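PDB 7CU9: tube-forming protein in Mycobacterial Envelpe, TiME from Mycolicibacterium smegmatis, which probably forms an envelope-spanning tube across the mycobacterial outer envelope that may serve as a channel for protein secretion. Local coordinates for residues A11-G16 with A181-N186; H100-R105 with L162-V167. All coordinates share one frame; numbering follows the deposited sequence.

Contact 1. Residues A11-G16 with A181-N186; sequences AVMPKG and AGAMQN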
ATOM      1  N   ALA B  11     -20.945  -5.141  -8.759  1.00 16.42           N
ATOM      2  CA  ALA B  11     -20.542  -4.502  -7.483  1.00 15.59           C
ATOM      3  C   ALA B  11     -19.176  -5.027  -7.013  1.00 14.94           C
ATOM      4  O   ALA B  11     -18.569  -4.394  -6.134  1.00 14.91           O
ATOM      5  CB  ALA B  11     -21.601  -4.714  -6.429  1.00 15.53           C
ATOM      6  N   VAL B  12     -18.708  -6.146  -7.562  1.00 14.00           N
ATOM      7  CA  VAL B  12     -17.405  -6.763  -7.173  1.00 14.18           C
ATOM      8  C   VAL B  12     -16.332  -6.234  -8.124  1.00 14.00           C
ATOM      9  O   VAL B  12     -16.429  -6.504  -9.336  1.00 15.02           O
ATOM     10  CB  VAL B  12     -17.480  -8.300  -7.188  1.00 14.09           C
ATOM     11  CG1 VAL B  12     -16.143  -8.931  -6.826  1.00 14.60           C
ATOM     12  CG2 VAL B  12     -18.581  -8.818  -6.282  1.00 14.52           C
ATOM     13  N   MET B  13     -15.360  -5.487  -7.595  1.00 13.86           N
ATOM     14  CA  MET B  13     -14.291  -4.852  -8.405  1.00 14.33           C
ATOM     15  C   MET B  13     -13.356  -5.941  -8.922  1.00 14.30           C
ATOM     16  O   MET B  13     -12.905  -6.795  -8.160  1.00 14.38           O
ATOM     17  CB  MET B  13     -13.499  -3.832  -7.582  1.00 14.85           C
ATOM     18  CG  MET B  13     -14.325  -2.650  -7.102  1.00 15.65           C
ATOM     19  SD  MET B  13     -15.078  -1.706  -8.458  1.00 17.44           S
ATOM     20  CE  MET B  13     -16.748  -2.352  -8.438  1.00 17.81           C
ATOM     21  N   PRO B  14     -13.054  -5.954 -10.240  1.00 14.51           N
ATOM     22  CA  PRO B  14     -12.118  -6.923 -10.801  1.00 14.70           C
ATOM     23  C   PRO B  14     -10.669  -6.585 -10.422  1.00 14.64           C
ATOM     24  O   PRO B  14     -10.427  -5.495  -9.932  1.00 14.01           O
ATOM     25  CB  PRO B  14     -12.366  -6.797 -12.310  1.00 14.99           C
ATOM     26  CG  PRO B  14     -12.767  -5.357 -12.488  1.00 15.17           C
ATOM     27  CD  PRO B  14     -13.586  -5.030 -11.254  1.00 14.87           C
ATOM     28  N   LYS B  15      -9.748  -7.525 -10.651  1.00 15.37           N
ATOM     29  CA  LYS B  15      -8.334  -7.412 -10.196  1.00 16.10           C
ATOM     30  C   LYS B  15      -7.702  -6.108 -10.710  1.00 15.69           C
ATOM     31  O   LYS B  15      -6.931  -5.504  -9.948  1.00 15.35           O
ATOM     32  CB  LYS B  15      -7.527  -8.651 -10.591  1.00 17.17           C
ATOM     33  CG  LYS B  15      -7.480  -8.991 -12.073  1.00 18.50           C
ATOM     34  CD  LYS B  15      -6.619 -10.205 -12.338  1.00 19.78           C
ATOM     35  CE  LYS B  15      -6.532 -10.573 -13.803  1.00 21.72           C
ATOM     36  NZ  LYS B  15      -5.942 -11.921 -13.977  1.00 22.93           N
ATOM     37  N   GLY B  16      -8.009  -5.677 -11.939  1.00 15.74           N
ATOM     38  CA  GLY B  16      -7.485  -4.416 -12.504  1.00 15.52           C
ATOM     39  C   GLY B  16      -7.849  -3.217 -11.644  1.00 15.31           C
ATOM     40  O   GLY B  16      -6.974  -2.382 -11.363  1.00 15.27           O
ATOM     41  N   ALA B 181     -14.497  -0.186  -0.605  1.00 10.40           N
ATOM     42  CA  ALA B 181     -15.902  -0.224  -0.136  1.00 10.50           C
ATOM     43  C   ALA B 181     -16.693   0.909  -0.801  1.00 10.83           C
ATOM     44  O   ALA B 181     -17.857   0.677  -1.170  1.00 10.93           O
ATOM     45  CB  ALA B 181     -15.976  -0.160   1.367  1.00 10.31           C
ATOM     46  N   GLY B 182     -16.091   2.092  -0.946  1.00 11.13           N
ATOM     47  CA  GLY B 182     -16.713   3.223  -1.661  1.00 11.32           C
ATOM     48  C   GLY B 182     -17.023   2.861  -3.104  1.00 11.56           C
ATOM     49  O   GLY B 182     -18.146   3.128  -3.570  1.00 11.91           O
ATOM     50  N   ALA B 183     -16.066   2.253  -3.805  1.00 11.63           N
ATOM     51  CA  ALA B 183     -16.202   1.856  -5.224  1.00 11.99           C
ATOM     52  C   ALA B 183     -17.331   0.830  -5.363  1.00 12.01           C
ATOM     53  O   ALA B 183     -18.120   0.927  -6.318  1.00 13.02           O
ATOM     54  CB  ALA B 183     -14.893   1.316  -5.744  1.00 12.21           C
ATOM     55  N   MET B 184     -17.414  -0.117  -4.431  1.00 11.37           N
ATOM     56  CA  MET B 184     -18.474  -1.160  -4.431  1.00 11.12           C
ATOM     57  C   MET B 184     -19.832  -0.476  -4.244  1.00 11.52           C
ATOM     58  O   MET B 184     -20.764  -0.764  -5.023  1.00 11.39           O
ATOM     59  CB  MET B 184     -18.231  -2.178  -3.315  1.00 10.84           C
ATOM     60  CG  MET B 184     -16.941  -2.961  -3.502  1.00 10.86           C
ATOM     61  SD  MET B 184     -16.400  -3.782  -1.994  1.00 10.71           S
ATOM     62  CE  MET B 184     -17.582  -5.126  -1.939  1.00 10.68           C
ATOM     63  N   GLN B 185     -19.936   0.427  -3.273  1.00 12.05           N
ATOM     64  CA  GLN B 185     -21.219   1.110  -2.967  1.00 12.97           C
ATOM     65  C   GLN B 185     -21.655   1.947  -4.176  1.00 13.36           C
ATOM     66  O   GLN B 185     -22.872   2.039  -4.426  1.00 13.28           O
ATOM     67  CB  GLN B 185     -21.103   1.974  -1.715  1.00 13.49           C
ATOM     68  CG  GLN B 185     -22.401   2.703  -1.406  1.00 14.96           C
ATOM     69  CD  GLN B 185     -22.421   3.372  -0.056  1.00 15.80           C
ATOM     70  OE1 GLN B 185     -21.638   3.052   0.833  1.00 16.77           O
ATOM     71  NE2 GLN B 185     -23.361   4.290   0.118  1.00 16.78           N
ATOM     72  N   ASN B 186     -20.703   2.527  -4.910  1.00 14.34           N
ATOM     73  CA  ASN B 186     -20.997   3.431  -6.058  1.00 15.71           C
ATOM     74  C   ASN B 186     -21.733   2.681  -7.178  1.00 15.56           C
ATOM     75  O   ASN B 186     -22.329   3.366  -8.025  1.00 16.47           O
ATOM     76  CB  ASN B 186     -19.731   4.114  -6.583  1.00 17.41           C
ATOM     77  CG  ASN B 186     -19.206   5.188  -5.655  1.00 19.85           C
ATOM     78  OD1 ASN B 186     -19.923   5.673  -4.782  1.00 22.61           O
ATOM     79  ND2 ASN B 186     -17.954   5.578  -5.842  1.00 21.93           N
TER

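Contact 2. Residues H100-R105 with L162-V167; sequences HRVVDR and LLQAKV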
ATOM      1  N   HIS B 100     -26.251  -7.534  11.703  1.00 11.12           N
ATOM      2  CA  HIS B 100     -26.217  -7.857  13.154  1.00 11.75           C
ATOM      3  C   HIS B 100     -25.668  -9.265  13.395  1.00 11.93           C
ATOM      4  O   HIS B 100     -25.108  -9.489  14.482  1.00 12.42           O
ATOM      5  CB  HIS B 100     -27.570  -7.560  13.808  1.00 12.50           C
ATOM      6  CG  HIS B 100     -27.666  -6.118  14.154  1.00 13.38           C
ATOM      7  ND1 HIS B 100     -27.061  -5.599  15.285  1.00 14.19           N
ATOM      8  CD2 HIS B 100     -28.203  -5.071  13.497  1.00 14.09           C
ATOM      9  CE1 HIS B 100     -27.243  -4.298  15.314  1.00 14.53           C
ATOM     10  NE2 HIS B 100     -27.946  -3.946  14.231  1.00 14.86           N
ATOM     11  N   ARG B 101     -25.740 -10.179  12.429  1.00 11.63           N
ATOM     12  CA  ARG B 101     -25.070 -11.498  12.588  1.00 11.72           C
ATOM     13  C   ARG B 101     -23.547 -11.295  12.588  1.00 11.84           C
ATOM     14  O   ARG B 101     -22.854 -12.082  13.245  1.00 12.70           O
ATOM     15  CB  ARG B 101     -25.572 -12.500  11.546  1.00 12.08           C
ATOM     16  CG  ARG B 101     -26.998 -12.952  11.819  1.00 11.98           C
ATOM     17  CD  ARG B 101     -27.406 -14.141  10.976  1.00 12.02           C
ATOM     18  NE  ARG B 101     -27.563 -13.818   9.563  1.00 11.88           N
ATOM     19  CZ  ARG B 101     -28.674 -13.351   8.993  1.00 11.88           C
ATOM     20  NH1 ARG B 101     -29.759 -13.110   9.712  1.00 12.13           N
ATOM     21  NH2 ARG B 101     -28.690 -13.112   7.694  1.00 11.66           N
ATOM     22  N   VAL B 102     -23.035 -10.269  11.908  1.00 11.71           N
ATOM     23  CA  VAL B 102     -21.591  -9.906  12.011  1.00 12.12           C
ATOM     24  C   VAL B 102     -21.334  -9.291  13.390  1.00 12.67           C
ATOM     25  O   VAL B 102     -20.483  -9.825  14.132  1.00 13.41           O
ATOM     26  CB  VAL B 102     -21.132  -8.949  10.898  1.00 11.84           C
ATOM     27  CG1 VAL B 102     -19.675  -8.544  11.104  1.00 12.10           C
ATOM     28  CG2 VAL B 102     -21.326  -9.556   9.513  1.00 12.07           C
ATOM     29  N   VAL B 103     -22.022  -8.201  13.722  1.00 13.08           N
ATOM     30  CA  VAL B 103     -21.601  -7.305  14.842  1.00 13.72           C
ATOM     31  C   VAL B 103     -22.058  -7.863  16.196  1.00 14.63           C
ATOM     32  O   VAL B 103     -21.313  -7.659  17.174  1.00 16.13           O
ATOM     33  CB  VAL B 103     -22.056  -5.852  14.618  1.00 14.20           C
ATOM     34  CG1 VAL B 103     -21.476  -5.287  13.336  1.00 14.46           C
ATOM     35  CG2 VAL B 103     -23.562  -5.691  14.641  1.00 14.71           C
ATOM     36  N   ASP B 104     -23.202  -8.542  16.283  1.00 14.71           N
ATOM     37  CA  ASP B 104     -23.704  -9.071  17.581  1.00 15.36           C
ATOM     38  C   ASP B 104     -22.831 -10.249  18.026  1.00 15.89           C
ATOM     39  O   ASP B 104     -22.603 -10.385  19.245  1.00 18.36           O
ATOM     40  CB  ASP B 104     -25.171  -9.501  17.513  1.00 15.89           C
ATOM     41  CG  ASP B 104     -26.147  -8.381  17.205  1.00 16.06           C
ATOM     42  OD1 ASP B 104     -25.716  -7.214  17.128  1.00 16.30           O
ATOM     43  OD2 ASP B 104     -27.344  -8.691  17.040  1.00 18.38           O
ATOM     44  N   ARG B 105     -22.349 -11.070  17.091  1.00 14.47           N
ATOM     45  CA  ARG B 105     -21.740 -12.389  17.409  1.00 14.13           C
ATOM     46  C   ARG B 105     -20.232 -12.248  17.653  1.00 13.55           C
ATOM     47  O   ARG B 105     -19.604 -13.265  18.010  1.00 14.10           O
ATOM     48  CB  ARG B 105     -22.051 -13.390  16.297  1.00 14.01           C
ATOM     49  CG  ARG B 105     -23.541 -13.568  16.057  1.00 14.52           C
ATOM     50  CD  ARG B 105     -23.811 -14.692  15.086  1.00 14.80           C
ATOM     51  NE  ARG B 105     -25.239 -14.915  14.949  1.00 15.54           N
ATOM     52  CZ  ARG B 105     -25.787 -15.805  14.132  1.00 15.82           C
ATOM     53  NH1 ARG B 105     -25.028 -16.557  13.354  1.00 16.48           N
ATOM     54  NH2 ARG B 105     -27.104 -15.928  14.091  1.00 16.32           N
ATOM     55  N   LEU B 162     -25.767  -5.882   2.165  1.00  8.52           N
ATOM     56  CA  LEU B 162     -24.609  -6.002   3.078  1.00  8.78           C
ATOM     57  C   LEU B 162     -23.373  -6.208   2.212  1.00  8.85           C
ATOM     58  O   LEU B 162     -23.337  -7.175   1.413  1.00  8.73           O
ATOM     59  CB  LEU B 162     -24.800  -7.157   4.062  1.00  8.86           C
ATOM     60  CG  LEU B 162     -23.719  -7.257   5.139  1.00  9.10           C
ATOM     61  CD1 LEU B 162     -23.765  -6.057   6.071  1.00  9.22           C
ATOM     62  CD2 LEU B 162     -23.832  -8.548   5.926  1.00  9.37           C
ATOM     63  N   LEU B 163     -22.395  -5.319   2.340  1.00  9.17           N
ATOM     64  CA  LEU B 163     -21.114  -5.512   1.628  1.00  9.75           C
ATOM     65  C   LEU B 163     -19.980  -5.605   2.644  1.00  9.18           C
ATOM     66  O   LEU B 163     -20.060  -5.020   3.745  1.00  9.12           O
ATOM     67  CB  LEU B 163     -20.919  -4.417   0.579  1.00 11.23           C
ATOM     68  CG  LEU B 163     -20.651  -3.010   1.094  1.00 12.27           C
ATOM     69  CD1 LEU B 163     -19.165  -2.790   1.332  1.00 13.10           C
ATOM     70  CD2 LEU B 163     -21.175  -1.960   0.121  1.00 13.36           C
ATOM     71  N   GLN B 164     -18.968  -6.375   2.281  1.00  8.51           N
ATOM     72  CA  GLN B 164     -17.757  -6.541   3.106  1.00  8.41           C
ATOM     73  C   GLN B 164     -16.557  -6.435   2.179  1.00  8.48           C
ATOM     74  O   GLN B 164     -16.629  -6.905   1.033  1.00  8.21           O
ATOM     75  CB  GLN B 164     -17.780  -7.876   3.843  1.00  8.42           C
ATOM     76  CG  GLN B 164     -18.916  -8.000   4.845  1.00  8.68           C
ATOM     77  CD  GLN B 164     -18.750  -9.269   5.640  1.00  8.84           C
ATOM     78  OE1 GLN B 164     -18.829 -10.368   5.096  1.00  9.27           O
ATOM     79  NE2 GLN B 164     -18.475  -9.128   6.928  1.00  8.99           N
ATOM     80  N   ALA B 165     -15.489  -5.830   2.676  1.00  8.47           N
ATOM     81  CA  ALA B 165     -14.197  -5.790   1.970  1.00  8.78           C
ATOM     82  C   ALA B 165     -13.083  -5.976   2.989  1.00  9.01           C
ATOM     83  O   ALA B 165     -13.246  -5.586   4.156  1.00  8.71           O
ATOM     84  CB  ALA B 165     -14.055  -4.507   1.203  1.00  8.95           C
ATOM     85  N   LYS B 166     -11.995  -6.582   2.532  1.00  9.50           N
ATOM     86  CA  LYS B 166     -10.820  -6.918   3.358  1.00 10.42           C
ATOM     87  C   LYS B 166      -9.585  -6.644   2.506  1.00 10.07           C
ATOM     88  O   LYS B 166      -9.537  -7.136   1.369  1.00  9.96           O
ATOM     89  CB  LYS B 166     -10.917  -8.379   3.796  1.00 11.70           C
ATOM     90  CG  LYS B 166      -9.718  -8.933   4.548  1.00 12.91           C
ATOM     91  CD  LYS B 166      -9.848 -10.411   4.830  1.00 13.70           C
ATOM     92  CE  LYS B 166      -9.500 -11.269   3.632  1.00 14.29           C
ATOM     93  NZ  LYS B 166      -9.596 -12.714   3.937  1.00 15.61           N
ATOM     94  N   VAL B 167      -8.649  -5.860   3.033  1.00 10.03           N
ATOM     95  CA  VAL B 167      -7.332  -5.610   2.385  1.00 10.35           C
ATOM     96  C   VAL B 167      -6.249  -6.073   3.356  1.00 10.74           C
ATOM     97  O   VAL B 167      -6.195  -5.534   4.472  1.00 10.60           O
ATOM     98  CB  VAL B 167      -7.160  -4.139   1.979  1.00 10.45           C
ATOM     99  CG1 VAL B 167      -5.748  -3.874   1.483  1.00 10.73           C
ATOM    100  CG2 VAL B 167      -8.186  -3.729   0.930  1.00 10.58           C
TER

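Contact 1. Residues A11-G16 with A181-N186
Ala-11 and Met-184 bring the two backbones together, their CA atoms 5.0 Å apart, where the loop leading into helix 15-22 passes the last turn of helix 174-185. Met-184 makes the largest contribution to the contact, with Met-13 close behind. Its CG hangs on the same side as the backbone N, anti to the carbonyl carbon (Met-184 chi1 -64°), and this lays the first part of the Met-184 chain against the peptide of Ala-11: Met-184 CG lies 3.4 Å from Ala-11 O, with Met-184 CB just behind. The carbonyl oxygen thus faces methylene groups rather than a donor, and it stays buried without a hydrogen-bonding partner. The sulfur of Met-184 packs on Ala-165 of strand 161-169, and the bend at chi3 turns the terminal methyl toward Leu-163 and the carbonyl of Gln-164.

Met-13 approaches the same turn from the loop, folded back at chi2 (-59°) so that its sulfur comes over the methyl of Ala-183, with Met-13 SD 4.1 Å from Ala-183 CB. The methyl end curls past the turn, Met-13 CE lying 4.1 Å from Ala-183 O, while Met-13 CG and Met-184 CG brush at 4.5 Å. The two segments meet by van der Waals packing alone. Met-13 N in the loop is bonded to Gln-84 OE1, and Lys-15 N, at the start of helix 15-22, to Glu-29 OE1. Pro-14 occupies the N-cap position of helix 15-22. The contact is loop-against-helix packing on one face of the antiparallel sheet, joining the N-terminal region to the C-terminal helix of the PknH-like extracellular domain.

Contact 2. Residues H100-R105 with L162-V167
Leu-162 opens the strand side of this contact, meeting Val-102 of helix 92-103 through a methyl-to-methyl touch in which Leu-162 CD2 lies 4.5 Å from Val-102 CG2. The backbones stay well apart, 10.2 Å between the CA atoms of Val-102 and Leu-162, and the side chains bridge that distance. Leu-163 turns to the other face of the sheet. Gln-164 comes back to the helix side, and its side chain and that of Val-102 reach toward each other, Gln-164 NE2 lying 3.9 Å from Val-102 CG2. The same valine methyl therefore serves both strand residues; with CG1 anti to the backbone N (chi1 176°), CG2 is the branch that meets the strand. Although it abuts a methyl, the buried Gln-164 amide is gripped at both ends, NE2 by Thr-155 OG1 and OE1 by Gly-53 N, which fixes its rotation. Farther along, Ala-165 and Val-167 pack on helix 174-185, whereas Lys-166 returns to the first face and pairs with Asp-51. Helix 55-58 flanks the meeting point, with Val-57 touching both Val-102 and Leu-162, and strand 161-169 runs antiparallel between strands 77-89 and 150-158.

In the fold
From the N terminus, the chain passes the short helix 8-11 and the loop of contact 1, then builds the outer strands and the hairpin 63-72/77-89 before helix 92-103 reaches contact 2. The five strands that follow end with 161-169, which closes the shorter loop of contact 2 against that helix. Helix 174-185 comes next and closes the longer loop of contact 1, so contact 2 lies wholly within it and the two do not cross. Their centres are about 16 Å apart, on opposite faces of strand 161-169. Met-184 links them directly, its CE lying 3.6 Å from Gln-164 O. Contact 2 ties helix 92-103 to one face of the sheet, and contact 1 joins the N-terminal loop and helix 174-185 side by side on the other.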